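PDB 3T90: glucose-6-phosphate acetyltransferase 1 from Arabidopsis thaliana, which catalyses the transfer of an acetyl group from acetyl-CoA to D-glucosamine 6-phosphate, a step in the synthesis of UDP-N-acetylglucosamine. Local coordinates for the interface of chains A and B. Coordinates in Å, arbitrary orientation; residue numbers count along the deposited sequence, not the author numbering. Chains: chain A/B, Glucose-6-phosphate acetyltransferase 1.

Contact 1: the interface of chains A and B. Residues chain A 120-121, 137-138; chain B 143-146.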
loop_
_atom_site.group_PDB
_atom_site.type_symbol
_atom_site.label_atom_id
_atom_site.label_comp_id
_atom_site.label_asym_id
_atom_site.label_seq_id
_atom_site.Cartn_x
_atom_site.Cartn_y
_atom_site.Cartn_z
ATOM N N VAL A 120 -2.650 3.416 -9.812
ATOM C CA VAL A 120 -2.284 2.126 -9.199
ATOM C C VAL A 120 -0.786 2.029 -9.180
ATOM O O VAL A 120 -0.136 2.467 -10.115
ATOM C CB VAL A 120 -2.911 0.956 -9.909
ATOM C CG1 VAL A 120 -2.648 0.899 -11.380
ATOM C CG2 VAL A 120 -2.665 -0.296 -9.229
ATOM N N ILE A 121 -0.256 1.507 -8.091
ATOM C CA ILE A 121 1.158 1.266 -7.937
ATOM C C ILE A 121 1.480 -0.095 -7.469
ATOM O O ILE A 121 0.652 -0.748 -6.843
ATOM C CB ILE A 121 1.736 2.342 -6.999
ATOM C CG1 ILE A 121 1.027 2.372 -5.581
ATOM C CG2 ILE A 121 1.612 3.742 -7.634
ATOM C CD1 ILE A 121 1.673 3.408 -4.596
ATOM N N MET A 137 2.522 0.544 -17.333
ATOM C CA MET A 137 3.098 1.247 -16.133
ATOM C C MET A 137 4.483 1.832 -16.450
ATOM O O MET A 137 5.154 1.488 -17.469
ATOM C CB MET A 137 3.227 0.256 -15.007
ATOM C CG MET A 137 1.899 -0.578 -14.863
ATOM S SD MET A 137 1.971 -1.556 -13.277
ATOM C CE MET A 137 1.510 -0.253 -12.191
ATOM N N SER A 138 4.922 2.720 -15.555
ATOM C CA SER A 138 6.161 3.446 -15.681
ATOM C C SER A 138 6.910 3.374 -14.381
ATOM O O SER A 138 6.304 3.343 -13.292
ATOM C CB SER A 138 5.873 4.928 -15.945
ATOM O OG SER A 138 5.354 5.018 -17.274
ATOM N N GLN B 143 9.469 0.995 -7.961
ATOM C CA GLN B 143 8.055 1.245 -8.024
ATOM C C GLN B 143 7.648 1.329 -9.477
ATOM O O GLN B 143 8.313 2.019 -10.288
ATOM C CB GLN B 143 7.677 2.531 -7.289
ATOM C CG GLN B 143 6.106 2.741 -7.198
ATOM C CD GLN B 143 5.788 4.192 -6.959
ATOM O OE1 GLN B 143 5.207 4.548 -5.951
ATOM N NE2 GLN B 143 6.133 5.025 -7.929
ATOM N N MET B 144 6.533 0.684 -9.808
ATOM C CA MET B 144 5.851 0.923 -11.091
ATOM C C MET B 144 4.512 1.608 -10.806
ATOM O O MET B 144 3.864 1.335 -9.800
ATOM C CB MET B 144 5.557 -0.403 -11.825
ATOM C CG MET B 144 6.708 -1.307 -12.140
ATOM S SD MET B 144 8.021 -0.551 -13.104
ATOM C CE MET B 144 7.209 -0.218 -14.642
ATOM N N SER B 145 4.102 2.504 -11.702
ATOM C CA SER B 145 2.855 3.209 -11.506
ATOM C C SER B 145 2.087 3.377 -12.818
ATOM O O SER B 145 2.686 3.436 -13.900
ATOM C CB SER B 145 3.157 4.620 -10.957
ATOM O OG SER B 145 4.024 5.365 -11.868
ATOM N N LYS B 146 0.790 3.461 -12.684
ATOM C CA LYS B 146 -0.107 3.805 -13.835
ATOM C C LYS B 146 -1.122 4.780 -13.288
ATOM O O LYS B 146 -1.843 4.475 -12.366
ATOM C CB LYS B 146 -0.834 2.594 -14.382
ATOM C CG LYS B 146 -1.799 3.034 -15.543
ATOM C CD LYS B 146 -2.527 1.786 -16.117
ATOM C CE LYS B 146 -3.252 2.069 -17.451
ATOM N NZ LYS B 146 -3.028 0.700 -18.097
HETATM O O HOH W 1 6.866 4.715 -10.431
#

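Contact 2: the interface of chains A and B. Residues chain A 109, 112-113, 117, 119-120; chain B 148.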
loop_
_atom_site.group_PDB
_atom_site.type_symbol
_atom_site.label_atom_id
_atom_site.label_comp_id
_atom_site.label_asym_id
_atom_site.label_seq_id
_atom_site.Cartn_x
_atom_site.Cartn_y
_atom_site.Cartn_z
ATOM N N MET A 109 -6.193 -3.630 -12.303
ATOM C CA MET A 109 -6.250 -2.222 -12.772
ATOM C C MET A 109 -7.672 -1.874 -13.161
ATOM O O MET A 109 -8.173 -0.790 -12.804
ATOM C CB MET A 109 -5.362 -2.075 -13.976
ATOM C CG MET A 109 -3.905 -2.123 -13.627
ATOM S SD MET A 109 -2.984 -2.073 -15.227
ATOM C CE MET A 109 -1.477 -1.636 -14.433
ATOM N N CYS A 112 -9.588 -1.063 -10.032
ATOM C CA CYS A 112 -9.265 0.217 -9.441
ATOM C C CYS A 112 -9.799 1.375 -10.304
ATOM O O CYS A 112 -10.255 2.361 -9.716
ATOM C CB CYS A 112 -7.790 0.384 -9.363
ATOM S SG CYS A 112 -7.058 -0.685 -8.068
ATOM N N LYS A 113 -9.770 1.267 -11.636
ATOM C CA LYS A 113 -10.277 2.347 -12.496
ATOM C C LYS A 113 -11.762 2.471 -12.222
ATOM O O LYS A 113 -12.299 3.610 -12.030
ATOM C CB LYS A 113 -10.001 2.023 -13.934
ATOM C CG LYS A 113 -10.458 3.214 -14.765
ATOM C CD LYS A 113 -10.553 2.855 -16.215
ATOM C CE LYS A 113 -9.305 2.563 -16.887
ATOM N NZ LYS A 113 -9.740 2.635 -18.345
ATOM N N CYS A 117 -10.165 5.154 -8.650
ATOM C CA CYS A 117 -8.797 5.461 -8.148
ATOM C C CYS A 117 -8.097 6.382 -9.185
ATOM O O CYS A 117 -8.385 6.299 -10.439
ATOM C CB CYS A 117 -7.926 4.197 -8.106
ATOM S SG CYS A 117 -8.416 3.051 -6.802
ATOM N N LYS A 119 -4.691 6.350 -9.490
ATOM C CA LYS A 119 -3.519 5.632 -9.880
ATOM C C LYS A 119 -3.542 4.253 -9.259
ATOM O O LYS A 119 -4.274 3.982 -8.295
ATOM C CB LYS A 119 -2.212 6.392 -9.461
ATOM C CG LYS A 119 -1.893 6.238 -7.932
ATOM C CD LYS A 119 -0.552 6.927 -7.612
ATOM C CE LYS A 119 -0.252 6.801 -6.105
ATOM N NZ LYS A 119 1.082 7.436 -5.778
ATOM N N VAL A 120 -2.650 3.416 -9.812
ATOM C CA VAL A 120 -2.284 2.126 -9.199
ATOM C C VAL A 120 -0.786 2.029 -9.180
ATOM O O VAL A 120 -0.136 2.467 -10.115
ATOM C CB VAL A 120 -2.911 0.956 -9.909
ATOM C CG1 VAL A 120 -2.648 0.899 -11.380
ATOM C CG2 VAL A 120 -2.665 -0.296 -9.229
ATOM N N PHE B 148 -4.500 7.077 -14.084
ATOM C CA PHE B 148 -5.732 7.078 -14.879
ATOM C C PHE B 148 -6.060 8.548 -15.215
ATOM O O PHE B 148 -7.218 8.932 -15.163
ATOM C CB PHE B 148 -6.868 6.366 -14.178
ATOM C CG PHE B 148 -6.558 4.939 -13.826
ATOM C CD1 PHE B 148 -6.376 3.966 -14.810
ATOM C CD2 PHE B 148 -6.500 4.566 -12.476
ATOM C CE1 PHE B 148 -6.068 2.661 -14.372
ATOM C CE2 PHE B 148 -6.256 3.328 -12.077
ATOM C CZ PHE B 148 -5.987 2.365 -12.991
#

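Contact 1: the interface of chains A and B
Strand exchange at the C-terminal edge of the GNAT fold makes this part of the dimer interface: strand 138-147 of chain B slots between strand 119-124 and the start of strand 138-147 of chain A, antiparallel to both. B:Lys146 pairs with A:Val120 on one side. There A:Val120 N donates to B:Lys146 O at 2.9 Å, and B:Lys146 N returns a bond to A:Val120 O, also 2.9 Å. On the other side B:Ser145 N reaches A:Ser138 O at 2.8 Å, and A:Ser138 N gives its hydrogen to B:Ser145 O. One B residue after another thus turns its backbone to opposite neighbours. The side chain of B:Ser145 has OG between its own N and carbonyl carbon (chi1 58°), which brings the hydroxyl toward A:Ser138 O, though at 3.4 Å that bond is weak. A water on this face of the sheet links the same A:Ser138 O with B:Gln143 O, and B:Gln143 NE2, the side-chain amide nitrogen, binds it at 2.6 Å. A:Ile121 CG2 packs on B:Ser145 CB on the same face. On the opposite face A:Met137 bends at chi3 (80°) to lay its methyl CE against B:Ser145 CA at 3.8 Å, while its CB meets B:Met144 CB. Backbone pairing on both edges builds the partner's strand into the sheet of chain A and so ties the homodimer together.

Contact 2: the interface of chains A and B
With CG anti to its carbonyl carbon (chi1 -58°), B:Phe148 carries its phenyl ring away from its own backbone into a notch of chain A between helix 100-114 and the start of strand 119-124. A:Lys113 meets it from the helix: CG lies opposite the backbone nitrogen (chi1 -176°), and the bend at chi3 (-67°) folds the aliphatic part of the chain back beside the ring. A:Lys113 CB lies over one face, 4.0 Å above the plane of the B:Phe148 ring and offset toward the rim, while CE reaches past the rim beside B:Phe148 CD1, at 3.9 Å. The contact here is made by carbon. Around the rest of the ring the wall is largely backbone. A:Cys117 O, a main-chain carbonyl oxygen, lies 3.3 Å from B:Phe148 CD2, at the opposite edge from CD1, displaced toward the face that A:Lys113 CB covers. At the far end of the ring, B:Phe148 CZ points between A:Met109 O, the helix carbonyl at 3.8 Å, and the methyl A:Val120 CG1 at 4.0 Å. A:Met109 O lies to the lysine side of the ring plane and A:Val120 CG1 to the other. A:Lys119 adds its main chain, with CA 4.1 Å from B:Phe148 CD2. The ring is thus held at its rim and on one face, and B:Phe148 buries 105 Å² against chain A. Cutting this residue back to an alanine would probably open a gap between A:Lys113 and A:Val120, leaving A:Lys113 CB and CE without the ring they pack on. As an apolar plug near the C-terminus of chain B, the phenyl group probably helps anchor the chain beyond the exchanged strand onto the partner and reinforce the homodimer.

Contact 1 and contact 2 are neighbours along the same stretch of chain B, their C-alpha centres about 10 Å apart, and both use A:Val120. That residue offers its backbone to contact 1 and its methyl CG1 to both contacts, so strand 119-124 supports the end of the exchanged strand and the ring that follows it. The two differ in character: contact 1 is mainly main-chain pairing, contact 2 mainly burial of an aromatic side chain. Because the interface is two-fold symmetric, each has a twin with the chains exchanged, and the C-terminal segments of both subunits fasten the homodimer reciprocally.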